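Local coordinates for protein importin-95 (PDB 4XRI) that probably carries protein cargo into the nucleus as a flexible HEAT-repeat transport receptor of the importin-beta family and probably binds a small GTPase, at residues 298-303 with 362-367. The protein carries 2 engineered substitutions. Numbering follows the deposited sequence.
Sequences VCEEEI and LQLYAQ
Cys299 and Ile303, one turn apart on the same helix, meet Leu364, Tyr365 and Gln367 on the other. No hydrogen bond links the segments, so the contact rests on apolar and sulfur contacts. The Cys299 sulfur sits oblique to the Tyr365 ring, 4.1 Å from its centroid and 34° off the ring normal. Cys299 SG comes closest to Tyr365 CD2, at 3.6 Å. SG stands anti to the carbonyl carbon of its own residue (chi1 -75°), which turns it to this ring, while Cys299 CB touches Leu364 CB at 3.8 Å. Leu364 points to the other helix and parts its two methyl groups between two neighbours. Leu364 CD1 meets the aliphatic CG of Glu300 at 3.8 Å, and Leu364 CD2 meets CD1 of Ile303 at 3.9 Å. CD1 of Ile303 reaches the facing backbone, 3.5 Å from the carbonyl oxygen O of Leu364. Ile303 CD1 also touches CB of Gln367 at 3.6 Å. Glu300 lines the exposed margin.

The helix segments run roughly parallel, 8.8 Å apart at closest approach and crossing at 31°. They belong to helices 285-310 and 354-369, of a HEAT-repeat superhelix. Helix 324-340 comes between them in sequence and packs against both, through Val298 on Phe324 and Tyr365 on Ala328 and Thr329. The Tyr365 hydroxyl is hydrogen-bonded to the backbone oxygen of Ala325. The Glu302 carboxylate accepts hydrogen bonds from the backbone nitrogens of Phe324 (OE2) and Ala325 (OE1) at the start of that helix. Leu362 packs against Ala399 and Ala402 of helix 390-402.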
ATOM      1  N   VAL A 298       9.781 -17.557   2.976  1.00 41.61           N
ATOM      2  CA  VAL A 298      10.569 -18.210   1.936  1.00 41.84           C
ATOM      3  C   VAL A 298       9.934 -17.989   0.568  1.00 35.78           C
ATOM      4  O   VAL A 298      10.610 -17.628  -0.394  1.00 43.86           O
ATOM      5  CB  VAL A 298      10.706 -19.725   2.195  1.00 39.63           C
ATOM      6  CG1 VAL A 298      11.306 -20.419   0.982  1.00 39.55           C
ATOM      7  CG2 VAL A 298      11.543 -19.979   3.431  1.00 40.00           C
ATOM      8  N   CYS A 299       8.623 -18.197   0.497  1.00 39.14           N
ATOM      9  CA  CYS A 299       7.884 -18.056  -0.749  1.00 36.58           C
ATOM     10  C   CYS A 299       7.915 -16.622  -1.264  1.00 47.57           C
ATOM     11  O   CYS A 299       8.127 -16.392  -2.454  1.00 44.93           O
ATOM     12  CB  CYS A 299       6.439 -18.524  -0.567  1.00 36.04           C
ATOM     13  SG  CYS A 299       6.267 -20.325  -0.481  1.00 40.25           S
ATOM     14  N   GLU A 300       7.713 -15.663  -0.365  1.00 45.46           N
ATOM     15  CA  GLU A 300       7.758 -14.251  -0.730  1.00 52.82           C
ATOM     16  C   GLU A 300       9.115 -13.872  -1.313  1.00 46.83           C
ATOM     17  O   GLU A 300       9.192 -13.213  -2.351  1.00 44.90           O
ATOM     18  CB  GLU A 300       7.441 -13.374   0.481  1.00 47.86           C
ATOM     19  CG  GLU A 300       5.965 -13.338   0.841  1.00 47.71           C
ATOM     20  CD  GLU A 300       5.694 -12.624   2.151  1.00 63.85           C
ATOM     21  OE1 GLU A 300       6.662 -12.347   2.890  1.00 67.37           O
ATOM     22  OE2 GLU A 300       4.512 -12.340   2.441  1.00 72.11           O
ATOM     23  N   GLU A 301      10.182 -14.304  -0.645  1.00 42.58           N
ATOM     24  CA  GLU A 301      11.541 -14.061  -1.118  1.00 43.09           C
ATOM     25  C   GLU A 301      11.764 -14.657  -2.499  1.00 46.22           C
ATOM     26  O   GLU A 301      12.285 -13.994  -3.397  1.00 48.15           O
ATOM     27  CB  GLU A 301      12.567 -14.639  -0.141  1.00 49.23           C
ATOM     28  CG  GLU A 301      12.837 -13.766   1.064  1.00 65.00           C
ATOM     29  CD  GLU A 301      13.504 -12.455   0.694  1.00 68.41           C
ATOM     30  OE1 GLU A 301      14.541 -12.489  -0.005  1.00 59.93           O
ATOM     31  OE2 GLU A 301      12.982 -11.394   1.092  1.00 76.37           O
ATOM     32  N   GLU A 302      11.368 -15.913  -2.662  1.00 43.82           N
ATOM     33  CA  GLU A 302      11.618 -16.625  -3.906  1.00 45.25           C
ATOM     34  C   GLU A 302      10.735 -16.116  -5.046  1.00 46.34           C
ATOM     35  O   GLU A 302      11.140 -16.143  -6.205  1.00 51.48           O
ATOM     36  CB  GLU A 302      11.425 -18.128  -3.698  1.00 36.65           C
ATOM     37  CG  GLU A 302      12.433 -18.715  -2.717  1.00 43.47           C
ATOM     38  CD  GLU A 302      12.590 -20.220  -2.833  1.00 47.06           C
ATOM     39  OE1 GLU A 302      11.580 -20.916  -3.061  1.00 34.94           O
ATOM     40  OE2 GLU A 302      13.736 -20.706  -2.708  1.00 43.56           O
ATOM     41  N   ILE A 303       9.540 -15.632  -4.719  1.00 47.10           N
ATOM     42  CA  ILE A 303       8.690 -14.996  -5.721  1.00 46.08           C
ATOM     43  C   ILE A 303       9.367 -13.733  -6.252  1.00 46.71           C
ATOM     44  O   ILE A 303       9.398 -13.489  -7.461  1.00 50.92           O
ATOM     45  CB  ILE A 303       7.300 -14.635  -5.157  1.00 46.95           C
ATOM     46  CG1 ILE A 303       6.449 -15.894  -4.979  1.00 45.97           C
ATOM     47  CG2 ILE A 303       6.579 -13.671  -6.088  1.00 50.53           C
ATOM     48  CD1 ILE A 303       5.230 -15.677  -4.110  1.00 41.65           C
ATOM     49  N   LEU A 362      -0.365 -21.017   1.158  1.00 37.99           N
ATOM     50  CA  LEU A 362      -0.673 -21.869   0.015  1.00 42.32           C
ATOM     51  C   LEU A 362      -0.738 -21.062  -1.277  1.00 43.18           C
ATOM     52  O   LEU A 362      -0.226 -21.487  -2.313  1.00 42.17           O
ATOM     53  CB  LEU A 362      -1.991 -22.609   0.243  1.00 36.19           C
ATOM     54  CG  LEU A 362      -2.342 -23.679  -0.788  1.00 47.90           C
ATOM     55  CD1 LEU A 362      -1.204 -24.682  -0.915  1.00 47.96           C
ATOM     56  CD2 LEU A 362      -3.637 -24.383  -0.411  1.00 46.67           C
ATOM     57  N   GLN A 363      -1.371 -19.894  -1.202  1.00 43.03           N
ATOM     58  CA  GLN A 363      -1.419 -18.959  -2.325  1.00 45.70           C
ATOM     59  C   GLN A 363      -0.019 -18.589  -2.793  1.00 42.86           C
ATOM     60  O   GLN A 363       0.307 -18.713  -3.974  1.00 44.06           O
ATOM     61  CB  GLN A 363      -2.186 -17.690  -1.944  1.00 51.64           C
ATOM     62  CG  GLN A 363      -3.679 -17.769  -2.178  1.00 58.78           C
ATOM     63  CD  GLN A 363      -4.328 -16.398  -2.185  1.00 72.27           C
ATOM     64  OE1 GLN A 363      -3.686 -15.397  -1.864  1.00 77.92           O
ATOM     65  NE2 GLN A 363      -5.601 -16.343  -2.557  1.00 70.52           N
ATOM     66  N   LEU A 364       0.802 -18.132  -1.852  1.00 45.33           N
ATOM     67  CA  LEU A 364       2.188 -17.768  -2.128  1.00 46.36           C
ATOM     68  C   LEU A 364       2.988 -18.951  -2.656  1.00 42.00           C
ATOM     69  O   LEU A 364       3.856 -18.792  -3.517  1.00 41.74           O
ATOM     70  CB  LEU A 364       2.854 -17.215  -0.865  1.00 45.43           C
ATOM     71  CG  LEU A 364       2.331 -15.885  -0.320  1.00 45.66           C
ATOM     72  CD1 LEU A 364       2.943 -15.602   1.045  1.00 43.41           C
ATOM     73  CD2 LEU A 364       2.639 -14.754  -1.287  1.00 42.07           C
ATOM     74  N   TYR A 365       2.693 -20.138  -2.133  1.00 39.69           N
ATOM     75  CA  TYR A 365       3.386 -21.349  -2.550  1.00 37.37           C
ATOM     76  C   TYR A 365       3.107 -21.659  -4.017  1.00 40.29           C
ATOM     77  O   TYR A 365       4.001 -22.075  -4.756  1.00 40.04           O
ATOM     78  CB  TYR A 365       2.970 -22.533  -1.675  1.00 39.30           C
ATOM     79  CG  TYR A 365       4.118 -23.446  -1.302  1.00 42.67           C
ATOM     80  CD1 TYR A 365       4.686 -24.300  -2.240  1.00 39.33           C
ATOM     81  CD2 TYR A 365       4.640 -23.448  -0.012  1.00 37.07           C
ATOM     82  CE1 TYR A 365       5.739 -25.129  -1.904  1.00 36.42           C
ATOM     83  CE2 TYR A 365       5.689 -24.277   0.332  1.00 41.29           C
ATOM     84  CZ  TYR A 365       6.235 -25.114  -0.617  1.00 37.70           C
ATOM     85  OH  TYR A 365       7.282 -25.936  -0.276  1.00 36.82           O
ATOM     86  N   ALA A 366       1.860 -21.449  -4.429  1.00 39.50           N
ATOM     87  CA  ALA A 366       1.448 -21.697  -5.806  1.00 41.81           C
ATOM     88  C   ALA A 366       2.160 -20.750  -6.767  1.00 46.91           C
ATOM     89  O   ALA A 366       2.540 -21.135  -7.872  1.00 48.90           O
ATOM     90  CB  ALA A 366      -0.057 -21.553  -5.943  1.00 38.06           C
ATOM     91  N   GLN A 367       2.339 -19.508  -6.328  1.00 43.89           N
ATOM     92  CA  GLN A 367       3.066 -18.511  -7.106  1.00 47.06           C
ATOM     93  C   GLN A 367       4.546 -18.864  -7.172  1.00 46.81           C
ATOM     94  O   GLN A 367       5.205 -18.658  -8.194  1.00 44.26           O
ATOM     95  CB  GLN A 367       2.887 -17.113  -6.502  1.00 46.34           C
ATOM     96  CG  GLN A 367       1.471 -16.569  -6.572  1.00 50.29           C
ATOM     97  CD  GLN A 367       1.321 -15.227  -5.873  1.00 52.37           C
ATOM     98  OE1 GLN A 367       2.104 -14.305  -6.098  1.00 60.08           O
ATOM     99  NE2 GLN A 367       0.315 -15.119  -5.013  1.00 46.29           N
TER